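Local coordinates for protein NADP-dependent glyceraldehyde-3-phosphate dehydrogenase (PDB 3PRL) that probably oxidises glyceraldehyde 3-phosphate to 3-phosphoglycerate without phosphorylation, using NADP+ as the electron acceptor, at residues S32-G37 with E98-K103; W80-E85 with I116-A121; E149-G154 with R475-V480. All coordinates share one frame; numbering follows the deposited sequence.

In the fold
After the first strands, the chain leaves strand 28-32 through the turn at 32-37, passes strand 39-44 and three helices, and returns at 98-103, where interaction 1 closes the loop. Interaction 2 opens inside that loop, on helix 70-86, and closes beyond it, on helix 103-124, so the two contacts cross; their centres lie about 25 Å apart. Interaction 3 follows in series and spans 320 intervening residues, bringing strand 474-482 near the C terminus back onto strand 144-159. Interaction 1 joins the N-terminal strand region to the helices, interaction 2 ties two of those helices together, and interaction 3 pairs strand 474-482 with strand 144-159 in a sheet that runs on into a second subunit.

Interaction 1 of 3, residues S32-G37 with E98-K103; sequences SAPASG and EVAKPK
Pro34 meets the segment 98-103 through CB, CG and CD. CD lies 3.2 Å from the carbonyl oxygen of Glu98, and CG stands 3.5 Å from the same O atom, so the ring rests against a carbonyl at the end of helix 88-98. Further round the ring, Pro34 CB and Ala100 CB are 4.0 Å apart, and Pro34 CG keeps the same spacing from that methyl. No hydrogen bond links the two segments, and the fit depends on van der Waals contact. The Glu98 carbonyl, touched by the proline, also accepts a hydrogen bond from Gln190 NE2.

A turn and an interhelical linker place these groups. The turn 32-37 is the connection of a beta hairpin, joining strands 28-32 and 39-44 of the N-terminal sheet, and is closed by Gly37 N bonding to Ala33 O at 2.8 Å. Across from it, the chain leaves helix 88-98 at Val99, and Ala100 takes backbone angles of 57° and 44°, in the left-handed region, which brings its methyl toward Pro34. Further out, the Glu98 carboxylate turns from the proline to Ser194 OG and Leu193 N. Val99 CB points away from the turn, and the side chain comes about 4 Å from that of Phe162, a residue of the NADP+ site, while Ala100 O accepts a bond from Thr332 OG1.

Interaction 2 of 3, residues W80-E85 with I116-A121; sequences WADLLE and IIRHTA
Ala81 and Ile117 mark the closest backbone approach, CA to CA 6.1 Å, between two helical segments whose axes run nearly antiparallel at 168° and 9.6 Å apart. This antiparallel helix pair, formed by helices 70-86 and 103-124, has an apolar side and a charged one.

On the apolar side, Ile117 CD1 sits over one face of the Trp80 indole in a CH-pi contact, 3.7 Å from the centroid of the six-membered ring and only 6° off its normal. With CG anti to the backbone N, the Trp80 side chain brings this face under the isoleucine. Leu84 CD1 lies over the same ring face and touches Ile117 CD1 at 3.5 Å, so the two methyls share the indole. Trp80 NE1 turns elsewhere and bonds to Met198 O, fixing the ring against helix 192-204. Ile117 also packs on Ala170 of helix 167-178.

The methyl of Ala81 bridges to the charged side, touching Ile117 CG2 and, at 3.5 Å, Arg118 CG. Beyond it the arginine chain passes across two carboxylates to form a salt-bridge network. Both acids meet the guanidinium near its plane, at the edge. Asp82 OD1 makes a long ion pair with NE. Glu85 reaches the other end with an extended chain, and Arg118 NH2 and Glu85 OE2 form a salt bridge at 2.5 Å, doubtfully short, whose hydrogen bond is weak at an N-H...O angle of 129°.

Interaction 3 of 3, residues E149-G154 with R475-V480; sequences EREPLG and RERVTV
Glu149 and Glu151 pair with Arg477 and Arg475 as the hydrogen-bonded pairs of an antiparallel beta ladder between strands 144-159 and 474-482, with Arg150-Glu476 the non-hydrogen-bonded pair between. It is consistent with the oligomerisation strands of aldehyde dehydrogenases: Val478 to Val480 pair in parallel with a strand of the second subunit.

Four backbone bonds hold the ladder, Arg475 N to Glu151 O being the most bent (135°). Arg475 NH1 donates to Glu476 O at 2.9 Å and to Val435 O of the second subunit, Arg477 NH2 to Leu433 O there, and Arg150 NH1 to Thr474 OG1.

Packing contacts come from Leu153, whose CD2 touches Arg475 CB at 3.9 Å, and Glu151 CG, which lies over one face of the Arg475 guanidinium. Arg475 CG lies between backbone N and carbonyl carbon (chi1 56°), and a bend at chi2 lays the chain alongside Glu151. An alanine here would be likely to uncover Glu151 CG and cost Glu476 O and Val435 O this donor.

Salt bridges lie on both faces: Glu151 OE1 with Lys431 of the second subunit, Glu151 OE2 with Arg477 NH1 at 3.5 Å, and Arg150 NH2 with Glu476 OE2 at 3.2 Å, their planes 52° apart.

Interaction 1 of 3, residues S32-G37 with E98-K103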
loop_
_atom_site.group_PDB
_atom_site.type_symbol
_atom_site.label_atom_id
_atom_site.label_comp_id
_atom_site.label_asym_id
_atom_site.label_seq_id
_atom_site.Cartn_x
_atom_site.Cartn_y
_atom_site.Cartn_z
ATOM N N SER D 32 28.621 29.894 23.699
ATOM C CA SER D 32 29.421 29.403 24.821
ATOM C C SER D 32 29.031 27.995 25.277
ATOM O O SER D 32 27.854 27.593 25.208
ATOM C CB SER D 32 29.331 30.385 25.986
ATOM O OG SER D 32 30.039 31.573 25.685
ATOM N N ALA D 33 30.024 27.245 25.736
ATOM C CA ALA D 33 29.775 25.955 26.361
ATOM C C ALA D 33 28.918 26.232 27.596
ATOM O O ALA D 33 29.285 27.078 28.404
ATOM C CB ALA D 33 31.103 25.291 26.757
ATOM N N PRO D 34 27.751 25.562 27.722
ATOM C CA PRO D 34 26.956 25.756 28.944
ATOM C C PRO D 34 27.640 25.234 30.222
ATOM O O PRO D 34 27.419 25.788 31.289
ATOM C CB PRO D 34 25.684 24.931 28.680
ATOM C CG PRO D 34 25.605 24.808 27.231
ATOM C CD PRO D 34 27.017 24.768 26.723
ATOM N N ALA D 35 28.430 24.165 30.119
ATOM C CA ALA D 35 29.050 23.570 31.304
ATOM C C ALA D 35 30.130 24.484 31.883
ATOM O O ALA D 35 30.321 24.518 33.103
ATOM C CB ALA D 35 29.626 22.176 30.992
ATOM N N SER D 36 30.782 25.245 30.998
ATOM C CA SER D 36 31.947 26.063 31.319
ATOM C C SER D 36 31.673 27.563 31.384
ATOM O O SER D 36 32.133 28.248 32.296
ATOM C CB SER D 36 33.027 25.859 30.252
ATOM O OG SER D 36 33.406 24.507 30.111
ATOM N N GLY D 37 30.959 28.070 30.383
ATOM C CA GLY D 37 30.963 29.500 30.077
ATOM C C GLY D 37 32.100 29.903 29.133
ATOM O O GLY D 37 32.199 31.067 28.742
ATOM N N GLU D 98 28.685 22.293 22.994
ATOM C CA GLU D 98 27.750 23.379 22.630
ATOM C C GLU D 98 26.416 23.304 23.362
ATOM O O GLU D 98 25.863 24.332 23.769
ATOM C CB GLU D 98 27.490 23.383 21.108
ATOM C CG GLU D 98 27.195 24.762 20.506
ATOM C CD GLU D 98 26.646 24.709 19.078
ATOM O OE1 GLU D 98 26.718 23.640 18.417
ATOM O OE2 GLU D 98 26.123 25.746 18.598
ATOM N N VAL D 99 25.888 22.084 23.479
ATOM C CA VAL D 99 24.608 21.863 24.134
ATOM C C VAL D 99 24.754 21.042 25.422
ATOM O O VAL D 99 23.757 20.651 26.047
ATOM C CB VAL D 99 23.542 21.324 23.139
ATOM C CG1 VAL D 99 23.427 22.259 21.928
ATOM C CG2 VAL D 99 23.862 19.895 22.682
ATOM N N ALA D 100 26.010 20.822 25.836
ATOM C CA ALA D 100 26.347 20.094 27.065
ATOM C C ALA D 100 25.776 18.667 27.138
ATOM O O ALA D 100 25.266 18.226 28.181
ATOM C CB ALA D 100 25.970 20.922 28.304
ATOM N N LYS D 101 25.885 17.941 26.029
ATOM C CA LYS D 101 25.394 16.566 25.940
ATOM C C LYS D 101 26.516 15.576 26.284
ATOM O O LYS D 101 27.607 15.698 25.749
ATOM C CB LYS D 101 24.875 16.313 24.524
ATOM C CG LYS D 101 24.401 14.897 24.221
ATOM C CD LYS D 101 23.611 14.857 22.919
ATOM C CE LYS D 101 22.327 15.710 23.013
ATOM N NZ LYS D 101 21.253 15.232 22.095
ATOM N N PRO D 102 26.245 14.581 27.152
ATOM C CA PRO D 102 27.258 13.563 27.477
ATOM C C PRO D 102 28.011 13.046 26.227
ATOM O O PRO D 102 27.387 12.759 25.210
ATOM C CB PRO D 102 26.440 12.434 28.113
ATOM C CG PRO D 102 25.163 13.062 28.564
ATOM C CD PRO D 102 24.920 14.272 27.726
ATOM N N LYS D 103 29.339 12.937 26.324
ATOM C CA LYS D 103 30.247 12.692 25.181
ATOM C C LYS D 103 29.843 11.592 24.198
ATOM O O LYS D 103 29.755 11.831 22.989
ATOM C CB LYS D 103 31.663 12.399 25.696
ATOM C CG LYS D 103 32.682 12.032 24.612
ATOM C CD LYS D 103 33.938 11.449 25.241
ATOM C CE LYS D 103 35.107 12.418 25.178
ATOM N NZ LYS D 103 35.782 12.313 23.848
#

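Interaction 2 of 3, residues W80-E85 with I116-A121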
loop_
_atom_site.group_PDB
_atom_site.type_symbol
_atom_site.label_atom_id
_atom_site.label_comp_id
_atom_site.label_asym_id
_atom_site.label_seq_id
_atom_site.Cartn_x
_atom_site.Cartn_y
_atom_site.Cartn_z
ATOM N N TRP D 80 26.230 12.461 2.018
ATOM C CA TRP D 80 26.175 13.297 3.208
ATOM C C TRP D 80 26.287 12.420 4.449
ATOM O O TRP D 80 27.042 12.731 5.354
ATOM C CB TRP D 80 24.865 14.086 3.198
ATOM C CG TRP D 80 24.598 14.975 4.368
ATOM C CD1 TRP D 80 25.510 15.574 5.194
ATOM C CD2 TRP D 80 23.310 15.409 4.813
ATOM N NE1 TRP D 80 24.865 16.338 6.130
ATOM C CE2 TRP D 80 23.514 16.258 5.919
ATOM C CE3 TRP D 80 22.002 15.170 4.372
ATOM C CZ2 TRP D 80 22.456 16.859 6.604
ATOM C CZ3 TRP D 80 20.957 15.756 5.052
ATOM C CH2 TRP D 80 21.187 16.598 6.151
ATOM N N ALA D 81 25.536 11.317 4.461
ATOM C CA ALA D 81 25.530 10.371 5.579
ATOM C C ALA D 81 26.923 9.810 5.819
ATOM O O ALA D 81 27.384 9.752 6.971
ATOM C CB ALA D 81 24.558 9.262 5.326
ATOM N N ASP D 82 27.585 9.406 4.733
ATOM C CA ASP D 82 28.953 8.887 4.820
ATOM C C ASP D 82 29.900 9.891 5.475
ATOM O O ASP D 82 30.634 9.544 6.403
ATOM C CB ASP D 82 29.489 8.479 3.437
ATOM C CG ASP D 82 28.602 7.457 2.728
ATOM O OD1 ASP D 82 27.615 6.967 3.320
ATOM O OD2 ASP D 82 28.894 7.144 1.558
ATOM N N LEU D 83 29.878 11.129 4.990
ATOM C CA LEU D 83 30.736 12.177 5.532
ATOM C C LEU D 83 30.424 12.490 6.995
ATOM O O LEU D 83 31.330 12.803 7.748
ATOM C CB LEU D 83 30.675 13.464 4.689
ATOM C CG LEU D 83 31.055 13.465 3.201
ATOM C CD1 LEU D 83 31.251 14.904 2.693
ATOM C CD2 LEU D 83 32.289 12.617 2.879
ATOM N N LEU D 84 29.154 12.424 7.400
ATOM C CA LEU D 84 28.835 12.652 8.817
ATOM C C LEU D 84 29.447 11.547 9.694
ATOM O O LEU D 84 30.155 11.822 10.657
ATOM C CB LEU D 84 27.318 12.806 9.057
ATOM C CG LEU D 84 26.566 14.001 8.433
ATOM C CD1 LEU D 84 25.033 13.877 8.559
ATOM C CD2 LEU D 84 27.005 15.341 8.971
ATOM N N GLU D 85 29.196 10.298 9.323
ATOM C CA GLU D 85 29.749 9.125 10.000
ATOM C C GLU D 85 31.272 9.210 10.129
ATOM O O GLU D 85 31.831 8.979 11.205
ATOM C CB GLU D 85 29.358 7.901 9.190
ATOM C CG GLU D 85 29.806 6.566 9.704
ATOM C CD GLU D 85 29.076 5.471 8.961
ATOM O OE1 GLU D 85 29.665 4.900 8.016
ATOM O OE2 GLU D 85 27.893 5.229 9.280
ATOM N N ILE D 116 19.486 7.806 9.924
ATOM C CA ILE D 116 18.200 8.387 9.509
ATOM C C ILE D 116 18.236 8.907 8.074
ATOM O O ILE D 116 17.253 8.755 7.326
ATOM C CB ILE D 116 17.715 9.527 10.461
ATOM C CG1 ILE D 116 17.179 8.951 11.771
ATOM C CG2 ILE D 116 16.588 10.318 9.835
ATOM C CD1 ILE D 116 17.396 9.892 12.980
ATOM N N ILE D 117 19.350 9.516 7.689
ATOM C CA ILE D 117 19.515 10.060 6.352
ATOM C C ILE D 117 19.545 8.940 5.291
ATOM O O ILE D 117 18.960 9.093 4.218
ATOM C CB ILE D 117 20.769 10.965 6.270
ATOM C CG1 ILE D 117 20.566 12.234 7.119
ATOM C CG2 ILE D 117 21.145 11.315 4.819
ATOM C CD1 ILE D 117 21.836 12.929 7.464
ATOM N N ARG D 118 20.211 7.819 5.589
ATOM C CA ARG D 118 20.273 6.719 4.614
ATOM C C ARG D 118 18.911 6.059 4.428
ATOM O O ARG D 118 18.490 5.807 3.308
ATOM C CB ARG D 118 21.341 5.698 4.996
ATOM C CG ARG D 118 22.743 6.261 4.915
ATOM C CD ARG D 118 23.744 5.174 4.701
ATOM N NE ARG D 118 24.959 5.430 5.457
ATOM C CZ ARG D 118 25.156 5.014 6.702
ATOM N NH1 ARG D 118 24.213 4.313 7.337
ATOM N NH2 ARG D 118 26.303 5.295 7.311
ATOM N N HIS D 119 18.222 5.817 5.536
ATOM C CA HIS D 119 16.916 5.156 5.542
ATOM C C HIS D 119 15.820 5.995 4.899
ATOM O O HIS D 119 14.895 5.446 4.300
ATOM C CB HIS D 119 16.530 4.795 6.966
ATOM C CG HIS D 119 15.503 3.715 7.050
ATOM N ND1 HIS D 119 15.832 2.385 7.192
ATOM C CD2 HIS D 119 14.153 3.768 6.992
ATOM C CE1 HIS D 119 14.728 1.665 7.229
ATOM N NE2 HIS D 119 13.696 2.479 7.105
ATOM N N THR D 120 15.936 7.318 5.059
ATOM C CA THR D 120 15.108 8.335 4.412
ATOM C C THR D 120 15.332 8.325 2.901
ATOM O O THR D 120 14.370 8.386 2.122
ATOM C CB THR D 120 15.447 9.781 4.968
ATOM O OG1 THR D 120 15.044 9.900 6.336
ATOM C CG2 THR D 120 14.751 10.863 4.190
ATOM N N ALA D 121 16.605 8.342 2.498
ATOM C CA ALA D 121 16.966 8.197 1.073
ATOM C C ALA D 121 16.313 6.968 0.418
ATOM O O ALA D 121 15.642 7.112 -0.614
ATOM C CB ALA D 121 18.460 8.154 0.895
#

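Interaction 3 of 3, residues E149-G154 with R475-V480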
loop_
_atom_site.group_PDB
_atom_site.type_symbol
_atom_site.label_atom_id
_atom_site.label_comp_id
_atom_site.label_asym_id
_atom_site.label_seq_id
_atom_site.Cartn_x
_atom_site.Cartn_y
_atom_site.Cartn_z
ATOM N N GLU D 149 0.761 10.871 -8.506
ATOM C CA GLU D 149 2.123 10.842 -8.006
ATOM C C GLU D 149 2.263 11.853 -6.875
ATOM O O GLU D 149 1.276 12.533 -6.540
ATOM C CB GLU D 149 3.114 11.113 -9.140
ATOM C CG GLU D 149 3.388 9.885 -10.014
ATOM C CD GLU D 149 4.149 10.208 -11.305
ATOM O OE1 GLU D 149 3.737 11.150 -12.037
ATOM O OE2 GLU D 149 5.166 9.513 -11.591
ATOM N N ARG D 150 3.462 11.932 -6.281
ATOM C CA ARG D 150 3.805 12.952 -5.291
ATOM C C ARG D 150 4.782 14.007 -5.813
ATOM O O ARG D 150 5.787 13.684 -6.446
ATOM C CB ARG D 150 4.397 12.317 -4.030
ATOM C CG ARG D 150 3.406 11.456 -3.307
ATOM C CD ARG D 150 3.436 11.723 -1.844
ATOM N NE ARG D 150 2.081 11.650 -1.350
ATOM C CZ ARG D 150 1.437 12.618 -0.718
ATOM N NH1 ARG D 150 2.037 13.767 -0.415
ATOM N NH2 ARG D 150 0.177 12.410 -0.368
ATOM N N GLU D 151 4.493 15.264 -5.493
ATOM C CA GLU D 151 5.252 16.418 -5.972
ATOM C C GLU D 151 5.767 17.198 -4.761
ATOM O O GLU D 151 5.018 17.393 -3.809
ATOM C CB GLU D 151 4.318 17.297 -6.821
ATOM C CG GLU D 151 4.805 18.717 -7.183
ATOM C CD GLU D 151 5.739 18.780 -8.390
ATOM O OE1 GLU D 151 6.547 17.858 -8.599
ATOM O OE2 GLU D 151 5.694 19.790 -9.118
ATOM N N PRO D 152 7.041 17.646 -4.783
ATOM C CA PRO D 152 7.503 18.541 -3.703
ATOM C C PRO D 152 6.582 19.753 -3.533
ATOM O O PRO D 152 5.926 20.170 -4.483
ATOM C CB PRO D 152 8.874 19.026 -4.190
ATOM C CG PRO D 152 9.067 18.470 -5.605
ATOM C CD PRO D 152 8.124 17.304 -5.725
ATOM N N LEU D 153 6.525 20.309 -2.325
ATOM C CA LEU D 153 5.750 21.526 -2.102
ATOM C C LEU D 153 6.517 22.788 -2.559
ATOM O O LEU D 153 5.894 23.746 -3.024
ATOM C CB LEU D 153 5.326 21.644 -0.621
ATOM C CG LEU D 153 4.547 20.513 0.065
ATOM C CD1 LEU D 153 4.801 20.533 1.572
ATOM C CD2 LEU D 153 3.026 20.584 -0.214
ATOM N N GLY D 154 7.853 22.781 -2.452
ATOM C CA GLY D 154 8.665 23.975 -2.762
ATOM C C GLY D 154 9.884 24.225 -1.869
ATOM O O GLY D 154 10.810 23.427 -1.833
ATOM N N ARG D 475 2.826 16.572 -2.008
ATOM C CA ARG D 475 1.385 16.668 -2.263
ATOM C C ARG D 475 1.089 15.825 -3.512
ATOM O O ARG D 475 2.012 15.483 -4.285
ATOM C CB ARG D 475 0.921 18.149 -2.420
ATOM C CG ARG D 475 1.645 19.027 -3.533
ATOM C CD ARG D 475 1.050 18.833 -4.949
ATOM N NE ARG D 475 1.465 19.827 -5.948
ATOM C CZ ARG D 475 0.915 19.939 -7.164
ATOM N NH1 ARG D 475 -0.068 19.110 -7.541
ATOM N NH2 ARG D 475 1.336 20.868 -8.013
ATOM N N GLU D 476 -0.189 15.490 -3.704
ATOM C CA GLU D 476 -0.598 14.699 -4.834
ATOM C C GLU D 476 -0.556 15.528 -6.109
ATOM O O GLU D 476 -0.899 16.719 -6.125
ATOM C CB GLU D 476 -1.985 14.078 -4.630
ATOM C CG GLU D 476 -1.995 12.871 -3.683
ATOM C CD GLU D 476 -2.334 13.237 -2.251
ATOM O OE1 GLU D 476 -2.156 14.409 -1.858
ATOM O OE2 GLU D 476 -2.793 12.348 -1.507
ATOM N N ARG D 477 -0.100 14.861 -7.155
ATOM C CA ARG D 477 -0.018 15.391 -8.494
ATOM C C ARG D 477 -0.794 14.434 -9.387
ATOM O O ARG D 477 -0.382 13.288 -9.580
ATOM C CB ARG D 477 1.455 15.474 -8.907
ATOM C CG ARG D 477 1.651 15.839 -10.371
ATOM C CD ARG D 477 2.878 16.711 -10.666
ATOM N NE ARG D 477 2.460 17.507 -11.802
ATOM C CZ ARG D 477 2.277 18.823 -11.813
ATOM N NH1 ARG D 477 2.588 19.583 -10.773
ATOM N NH2 ARG D 477 1.815 19.381 -12.918
ATOM N N VAL D 478 -1.930 14.881 -9.910
ATOM C CA VAL D 478 -2.817 13.992 -10.680
ATOM C C VAL D 478 -2.823 14.377 -12.172
ATOM O O VAL D 478 -2.983 15.551 -12.504
ATOM C CB VAL D 478 -4.283 14.020 -10.124
ATOM C CG1 VAL D 478 -5.193 13.025 -10.869
ATOM C CG2 VAL D 478 -4.312 13.760 -8.612
ATOM N N THR D 479 -2.626 13.381 -13.039
ATOM C CA THR D 479 -2.765 13.537 -14.474
ATOM C C THR D 479 -3.835 12.558 -14.915
ATOM O O THR D 479 -3.740 11.346 -14.646
ATOM C CB THR D 479 -1.469 13.202 -15.230
ATOM O OG1 THR D 479 -0.374 13.892 -14.636
ATOM C CG2 THR D 479 -1.577 13.617 -16.682
ATOM N N VAL D 480 -4.872 13.077 -15.551
ATOM C CA VAL D 480 -5.946 12.233 -16.024
ATOM C C VAL D 480 -5.819 12.074 -17.533
ATOM O O VAL D 480 -5.808 13.069 -18.275
ATOM C CB VAL D 480 -7.315 12.830 -15.696
ATOM C CG1 VAL D 480 -8.409 11.918 -16.222
ATOM C CG2 VAL D 480 -7.475 13.139 -14.189
#